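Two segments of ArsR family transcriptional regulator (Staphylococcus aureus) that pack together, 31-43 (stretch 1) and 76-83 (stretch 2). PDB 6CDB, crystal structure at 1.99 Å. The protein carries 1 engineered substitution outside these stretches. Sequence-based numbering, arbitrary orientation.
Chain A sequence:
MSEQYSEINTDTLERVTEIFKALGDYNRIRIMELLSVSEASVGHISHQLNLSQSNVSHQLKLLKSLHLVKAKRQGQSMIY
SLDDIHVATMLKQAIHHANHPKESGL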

# COMPACT_ATOMS: atom_id res chain seq x y z
N ILE A 31 -7.40 5.91 -10.19
CA ILE A 31 -6.99 5.22 -11.41
C ILE A 31 -6.81 3.73 -11.13
O ILE A 31 -7.28 2.87 -11.89
CB ILE A 31 -5.70 5.85 -11.97
CG1 ILE A 31 -5.95 7.30 -12.40
CG2 ILE A 31 -5.13 4.99 -13.10
CD1 ILE A 31 -4.69 8.04 -12.79
N MET A 32 -6.11 3.40 -10.03
CA MET A 32 -5.83 1.99 -9.73
C MET A 32 -7.10 1.22 -9.44
O MET A 32 -7.23 0.06 -9.83
CB MET A 32 -4.87 1.88 -8.55
CG MET A 32 -3.48 2.44 -8.77
SD MET A 32 -2.44 1.42 -9.82
CE MET A 32 -1.96 0.17 -8.61
N GLU A 33 -8.04 1.83 -8.72
CA GLU A 33 -9.30 1.14 -8.45
C GLU A 33 -10.08 0.90 -9.74
O GLU A 33 -10.62 -0.20 -9.96
CB GLU A 33 -10.11 1.93 -7.43
CG GLU A 33 -11.27 1.18 -6.80
CD GLU A 33 -12.55 1.29 -7.61
OE1 GLU A 33 -12.68 2.29 -8.34
OE2 GLU A 33 -13.40 0.39 -7.51
N LEU A 34 -10.11 1.90 -10.64
CA LEU A 34 -10.75 1.70 -11.94
C LEU A 34 -10.14 0.51 -12.67
O LEU A 34 -10.86 -0.35 -13.20
CB LEU A 34 -10.63 2.99 -12.78
CG LEU A 34 -11.39 3.14 -14.10
CD1 LEU A 34 -11.57 4.62 -14.44
CD2 LEU A 34 -10.69 2.42 -15.25
N LEU A 35 -8.81 0.45 -12.72
CA LEU A 35 -8.14 -0.66 -13.39
C LEU A 35 -8.37 -1.98 -12.68
O LEU A 35 -8.35 -3.04 -13.32
CB LEU A 35 -6.64 -0.37 -13.49
CG LEU A 35 -6.31 0.83 -14.39
CD1 LEU A 35 -4.83 1.17 -14.33
CD2 LEU A 35 -6.73 0.52 -15.81
N SER A 36 -8.60 -1.93 -11.36
CA SER A 36 -8.90 -3.14 -10.60
C SER A 36 -10.26 -3.71 -10.98
O SER A 36 -10.45 -4.93 -10.92
CB SER A 36 -8.86 -2.84 -9.10
OG SER A 36 -10.13 -2.45 -8.61
N VAL A 37 -11.20 -2.85 -11.36
CA VAL A 37 -12.47 -3.33 -11.91
C VAL A 37 -12.30 -3.80 -13.35
O VAL A 37 -12.74 -4.90 -13.71
CB VAL A 37 -13.55 -2.25 -11.79
CG1 VAL A 37 -14.85 -2.70 -12.48
CG2 VAL A 37 -13.80 -1.91 -10.32
N SER A 38 -11.67 -2.98 -14.20
CA SER A 38 -11.53 -3.37 -15.60
C SER A 38 -10.37 -2.63 -16.25
O SER A 38 -10.16 -1.44 -15.99
CB SER A 38 -12.81 -3.09 -16.38
OG SER A 38 -12.52 -3.02 -17.75
N GLU A 39 -9.65 -3.33 -17.12
CA GLU A 39 -8.60 -2.69 -17.90
C GLU A 39 -9.20 -1.61 -18.80
O GLU A 39 -10.37 -1.68 -19.18
CB GLU A 39 -7.85 -3.71 -18.75
CG GLU A 39 -8.70 -4.27 -19.88
CD GLU A 39 -7.97 -5.29 -20.73
OE1 GLU A 39 -6.87 -5.72 -20.33
OE2 GLU A 39 -8.50 -5.65 -21.80
N ALA A 40 -8.40 -0.60 -19.13
CA ALA A 40 -8.95 0.55 -19.84
C ALA A 40 -7.84 1.33 -20.52
O ALA A 40 -6.66 1.19 -20.18
CB ALA A 40 -9.73 1.46 -18.88
N SER A 41 -8.25 2.16 -21.47
CA SER A 41 -7.37 3.08 -22.18
C SER A 41 -7.25 4.38 -21.40
O SER A 41 -8.03 4.66 -20.49
CB SER A 41 -7.91 3.36 -23.58
OG SER A 41 -9.15 4.06 -23.49
N VAL A 42 -6.28 5.21 -21.80
CA VAL A 42 -6.14 6.53 -21.19
C VAL A 42 -7.39 7.37 -21.41
O VAL A 42 -7.86 8.06 -20.49
CB VAL A 42 -4.88 7.25 -21.72
CG1 VAL A 42 -4.88 8.72 -21.28
CG2 VAL A 42 -3.62 6.53 -21.22
N GLY A 43 -7.94 7.36 -22.62
CA GLY A 43 -9.14 8.13 -22.89
C GLY A 43 -10.30 7.72 -22.01
O GLY A 43 -11.04 8.56 -21.48
N GLN A 76 -6.12 0.54 -31.88
CA GLN A 76 -5.45 1.83 -31.99
C GLN A 76 -4.88 2.34 -30.68
O GLN A 76 -4.07 3.28 -30.70
CB GLN A 76 -6.43 2.88 -32.56
CG GLN A 76 -5.78 4.17 -33.03
CD GLN A 76 -6.66 5.41 -32.80
OE1 GLN A 76 -7.52 5.74 -33.63
NE2 GLN A 76 -6.43 6.10 -31.69
N SER A 77 -5.24 1.76 -29.53
CA SER A 77 -5.01 2.42 -28.25
C SER A 77 -4.18 1.57 -27.29
O SER A 77 -4.03 0.36 -27.45
CB SER A 77 -6.35 2.80 -27.59
OG SER A 77 -7.33 1.80 -27.84
N MET A 78 -3.65 2.26 -26.27
CA MET A 78 -2.94 1.62 -25.17
C MET A 78 -3.93 1.27 -24.06
O MET A 78 -4.58 2.15 -23.49
CB MET A 78 -1.84 2.54 -24.61
CG MET A 78 -0.55 2.56 -25.42
SD MET A 78 0.07 0.90 -25.78
CE MET A 78 1.18 1.26 -27.15
N ILE A 79 -4.04 -0.01 -23.76
CA ILE A 79 -4.90 -0.52 -22.70
C ILE A 79 -4.04 -0.80 -21.48
O ILE A 79 -3.06 -1.55 -21.56
CB ILE A 79 -5.65 -1.78 -23.16
CG1 ILE A 79 -6.45 -1.48 -24.43
CG2 ILE A 79 -6.55 -2.32 -22.06
CD1 ILE A 79 -7.26 -0.21 -24.35
N TYR A 80 -4.40 -0.19 -20.35
CA TYR A 80 -3.68 -0.38 -19.11
C TYR A 80 -4.39 -1.37 -18.21
O TYR A 80 -5.60 -1.57 -18.30
CB TYR A 80 -3.50 0.96 -18.38
CG TYR A 80 -2.43 1.81 -19.03
CD1 TYR A 80 -2.71 2.49 -20.21
CD2 TYR A 80 -1.15 1.91 -18.49
CE1 TYR A 80 -1.75 3.26 -20.83
CE2 TYR A 80 -0.18 2.69 -19.11
CZ TYR A 80 -0.49 3.36 -20.28
OH TYR A 80 0.44 4.13 -20.93
N SER A 81 -3.61 -1.99 -17.32
CA SER A 81 -4.17 -2.91 -16.34
C SER A 81 -3.25 -2.91 -15.13
O SER A 81 -2.10 -2.49 -15.20
CB SER A 81 -4.31 -4.31 -16.93
OG SER A 81 -3.06 -4.75 -17.44
N LEU A 82 -3.78 -3.38 -14.00
CA LEU A 82 -2.91 -3.66 -12.87
C LEU A 82 -1.87 -4.68 -13.30
O LEU A 82 -2.16 -5.60 -14.08
CB LEU A 82 -3.71 -4.17 -11.67
CG LEU A 82 -4.74 -3.20 -11.09
CD1 LEU A 82 -5.25 -3.68 -9.73
CD2 LEU A 82 -4.20 -1.77 -11.00
N ASP A 83 -0.64 -4.52 -12.81
CA ASP A 83 0.49 -5.26 -13.37
C ASP A 83 0.31 -6.77 -13.23
O ASP A 83 0.43 -7.50 -14.21
CB ASP A 83 1.80 -4.81 -12.73
CG ASP A 83 2.99 -5.65 -13.18
OD1 ASP A 83 3.60 -5.29 -14.22
OD2 ASP A 83 3.30 -6.67 -12.53
O HOH W 1 -6.39 -4.56 -14.39

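Stretch 1 runs from a helix (31-37) through a short extended link into the start of a second helix at V42, and stretch 2 contributes the strand 77-82. The first helix lies almost perpendicular to the strand, at 93°, with the axes 7.1 Å apart at closest approach; the link then runs antiparallel beside the strand. Together the two stretches bury 556 Å².

The backbone pairing centres on A40 and Y80, which satisfy each other in both directions. Y80 N donates to A40 O at 2.7 Å and nearly in line (169°), while A40 N donates to Y80 O at 3.1 Å and a more bent 155°. Two CA-H···O contacts extend this edge: A40 O also receives I79 CA at 3.5 Å, and M78 O receives S41 CA at 3.2 Å. A40 O lies near the plane of the Y80 ring, at its edge.

Where helix meets strand, the polar backbone is bridged by water. L35 O, at the C-terminal end of the helix, accepts a hydrogen bond from water 1 (2.7 Å to the water O), and the same water accepts from L82 N at 2.9 Å. One molecule thus serves a carbonyl and an amide that lie too far apart to bond directly. S36 N donates to M32 O (2.9 Å) within the helix, and S38 N, just past its end, still donates to L34 O (2.9 Å), although S38 has already left helical geometry.

Four serine hydroxyls, those of S36, S38, S41 and S81, have partners other than the opposing stretch. S36 OG turns back to its own helix and donates to E33 O at 2.7 Å; S38 OG donates to E39 O at 2.9 Å. S41 OG caps a backbone N just past the stretch, as suits its position before the second helix, and S81 OG is bonded elsewhere in the structure.

The side-chain contacts across the interface are largely apolar, and no side-chain hydrogen bond crosses it. L82 has the largest area covered by the opposing stretch: its CD2 lies 3.8 Å from both L35 CB and M32 CE, and its CD1 lies 3.8 Å from S36 CB. L35 CD2 reaches Y80 CB at 4.2 Å, and V42 CG2 approaches Y80 CE1 at 3.8 Å, so the tyrosine has an aliphatic neighbour from each helix. A40 and Y80 share one face of the pairing; S41 and I79 occupy the other, with S41 CB 3.7 Å from I79 CD1. E39 meets the strand through carbon, its CB 4.0 Å from S81 CB and its CD 3.6 Å from I79 CG2.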